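Local coordinates for Mll2253 protein (Mesorhizobium loti, PDB 3Q63), which is of unknown function but, as a member of the AHA1 family of Bet v 1-like proteins, may bind a hydrophobic ligand or a partner protein, at residues P20-L24 with G103-R107. Residues are numbered along the deposited sequence; the frame is centred on the assembly and turned at random.
Sequences PPEKL and GTHLR
P20, extended at phi/psi -66/152, is the N-cap of the helix that begins at P21; P20 O accepts a hydrogen bond from L24 N at 3.3 Å. Segment 103-107, on strand 103-113, passes the helix start with CA–CA separations of 4.8 Å for P20–G103 and 5.5 Å for P21–T104. G103 adopts 165/-118, where a CB would jam against the preceding carbonyl O, and G103 O lies 4.2 Å from P21 CD. T104 (chi1 -43°, m) points at the helix start: OG1 sits 3.3 Å from P21 CD and 2.8 Å from P21 N, an imide nitrogen without a proton, so its hydrogen bond goes instead to H19 O. The helix following strand 9-17 and the long C-terminal helix 118-141 both pack on the antiparallel sheet, as in the helix-grip fold of Bet v 1-like proteins; L135 of the latter touches L24 and L106. L106 (chi1 t, chi2 p) turns back toward the helix, its CB 4.1 Å from CD1 of L24 (chi1 -146°, between wells; chi2 t); that same methyl is 4.0 Å from T104 CG2.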
ATOM      1  N   PRO B  20      -3.069  22.170  17.369  1.00 20.28           N
ATOM      2  CA  PRO B  20      -2.225  22.056  18.561  1.00 21.50           C
ATOM      3  C   PRO B  20      -1.516  20.712  18.599  1.00 21.58           C
ATOM      4  O   PRO B  20      -2.017  19.725  18.060  1.00 21.59           O
ATOM      5  CB  PRO B  20      -3.213  22.245  19.712  1.00 21.17           C
ATOM      6  CG  PRO B  20      -4.517  21.793  19.131  1.00 22.85           C
ATOM      7  CD  PRO B  20      -4.479  22.374  17.739  1.00 22.13           C
ATOM      8  N   PRO B  21      -0.337  20.661  19.237  1.00 22.78           N
ATOM      9  CA  PRO B  21       0.450  19.427  19.344  1.00 24.46           C
ATOM     10  C   PRO B  21      -0.321  18.224  19.903  1.00 25.12           C
ATOM     11  O   PRO B  21      -0.187  17.109  19.392  1.00 24.23           O
ATOM     12  CB  PRO B  21       1.635  19.843  20.225  1.00 24.21           C
ATOM     13  CG  PRO B  21       1.076  20.977  21.041  1.00 26.76           C
ATOM     14  CD  PRO B  21       0.273  21.745  20.028  1.00 23.75           C
ATOM     15  N   GLU B  22      -1.143  18.446  20.925  1.00 23.60           N
ATOM     16  CA  GLU B  22      -1.915  17.351  21.519  1.00 23.83           C
ATOM     17  C   GLU B  22      -2.814  16.621  20.526  1.00 22.75           C
ATOM     18  O   GLU B  22      -2.937  15.396  20.571  1.00 22.09           O
ATOM     19  CB  GLU B  22      -2.768  17.865  22.682  1.00 25.89           C
ATOM     20  CG  GLU B  22      -1.947  18.388  23.831  1.00 26.78           C
ATOM     21  CD  GLU B  22      -1.318  19.729  23.516  1.00 29.90           C
ATOM     22  OE1 GLU B  22      -0.243  20.033  24.087  1.00 32.93           O
ATOM     23  OE2 GLU B  22      -1.912  20.482  22.706  1.00 26.95           O
ATOM     24  N   LYS B  23      -3.448  17.385  19.644  1.00 21.83           N
ATOM     25  CA  LYS B  23      -4.335  16.836  18.629  1.00 22.29           C
ATOM     26  C   LYS B  23      -3.513  16.036  17.617  1.00 20.07           C
ATOM     27  O   LYS B  23      -3.865  14.914  17.259  1.00 17.24           O
ATOM     28  CB  LYS B  23      -5.070  17.982  17.930  1.00 24.98           C
ATOM     29  CG  LYS B  23      -5.931  17.588  16.751  1.00 30.61           C
ATOM     30  CD  LYS B  23      -7.363  17.346  17.174  1.00 35.81           C
ATOM     31  CE  LYS B  23      -8.328  18.081  16.254  1.00 38.76           C
ATOM     32  NZ  LYS B  23      -8.138  19.559  16.367  1.00 39.89           N
ATOM     33  N   LEU B  24      -2.413  16.624  17.163  1.00 18.64           N
ATOM     34  CA  LEU B  24      -1.534  15.956  16.210  1.00 19.81           C
ATOM     35  C   LEU B  24      -1.036  14.661  16.853  1.00 17.86           C
ATOM     36  O   LEU B  24      -1.070  13.599  16.238  1.00 17.25           O
ATOM     37  CB  LEU B  24      -0.334  16.853  15.878  1.00 20.67           C
ATOM     38  CG  LEU B  24       0.268  16.808  14.470  1.00 25.24           C
ATOM     39  CD1 LEU B  24       1.655  17.420  14.515  1.00 19.42           C
ATOM     40  CD2 LEU B  24       0.349  15.371  13.950  1.00 26.55           C
ATOM     41  N   GLY B 103       0.124  26.584  15.577  1.00 20.12           N
ATOM     42  CA  GLY B 103      -0.124  25.155  15.619  1.00 19.64           C
ATOM     43  C   GLY B 103       1.054  24.292  16.014  1.00 19.86           C
ATOM     44  O   GLY B 103       1.584  24.404  17.119  1.00 17.62           O
ATOM     45  N   THR B 104       1.477  23.428  15.097  1.00 18.96           N
ATOM     46  CA  THR B 104       2.579  22.528  15.378  1.00 18.26           C
ATOM     47  C   THR B 104       3.398  22.233  14.141  1.00 19.09           C
ATOM     48  O   THR B 104       2.853  21.926  13.082  1.00 16.19           O
ATOM     49  CB  THR B 104       2.072  21.186  15.905  1.00 20.05           C
ATOM     50  OG1 THR B 104       1.022  21.408  16.855  1.00 20.41           O
ATOM     51  CG2 THR B 104       3.205  20.431  16.576  1.00 20.40           C
ATOM     52  N   HIS B 105       4.713  22.327  14.276  1.00 16.67           N
ATOM     53  CA  HIS B 105       5.588  22.024  13.162  1.00 18.97           C
ATOM     54  C   HIS B 105       5.979  20.547  13.293  1.00 18.75           C
ATOM     55  O   HIS B 105       6.499  20.123  14.324  1.00 19.10           O
ATOM     56  CB  HIS B 105       6.821  22.928  13.196  1.00 18.33           C
ATOM     57  CG  HIS B 105       7.860  22.568  12.181  1.00 18.66           C
ATOM     58  ND1 HIS B 105       8.725  21.507  12.346  1.00 20.16           N
ATOM     59  CD2 HIS B 105       8.162  23.114  10.979  1.00 18.44           C
ATOM     60  CE1 HIS B 105       9.516  21.419  11.293  1.00 19.78           C
ATOM     61  NE2 HIS B 105       9.195  22.381  10.448  1.00 18.94           N
ATOM     62  N   LEU B 106       5.712  19.772  12.246  1.00 18.67           N
ATOM     63  CA  LEU B 106       6.007  18.344  12.240  1.00 17.08           C
ATOM     64  C   LEU B 106       7.147  17.973  11.290  1.00 18.27           C
ATOM     65  O   LEU B 106       7.158  18.392  10.134  1.00 18.95           O
ATOM     66  CB  LEU B 106       4.753  17.551  11.835  1.00 15.72           C
ATOM     67  CG  LEU B 106       4.922  16.036  11.664  1.00 15.54           C
ATOM     68  CD1 LEU B 106       5.266  15.421  13.007  1.00 16.53           C
ATOM     69  CD2 LEU B 106       3.656  15.400  11.098  1.00 13.37           C
ATOM     70  N   ARG B 107       8.103  17.195  11.789  1.00 17.74           N
ATOM     71  CA  ARG B 107       9.217  16.722  10.974  1.00 18.54           C
ATOM     72  C   ARG B 107       9.191  15.204  11.022  1.00 19.09           C
ATOM     73  O   ARG B 107       8.997  14.615  12.087  1.00 20.03           O
ATOM     74  CB  ARG B 107      10.564  17.202  11.524  1.00 20.83           C
ATOM     75  CG  ARG B 107      11.757  16.791  10.657  1.00 22.16           C
ATOM     76  CD  ARG B 107      13.084  17.258  11.249  1.00 24.52           C
ATOM     77  NE  ARG B 107      13.434  16.508  12.450  1.00 27.18           N
ATOM     78  CZ  ARG B 107      14.465  16.795  13.238  1.00 31.49           C
ATOM     79  NH1 ARG B 107      15.254  17.822  12.951  1.00 31.63           N
ATOM     80  NH2 ARG B 107      14.706  16.055  14.315  1.00 30.57           N
TER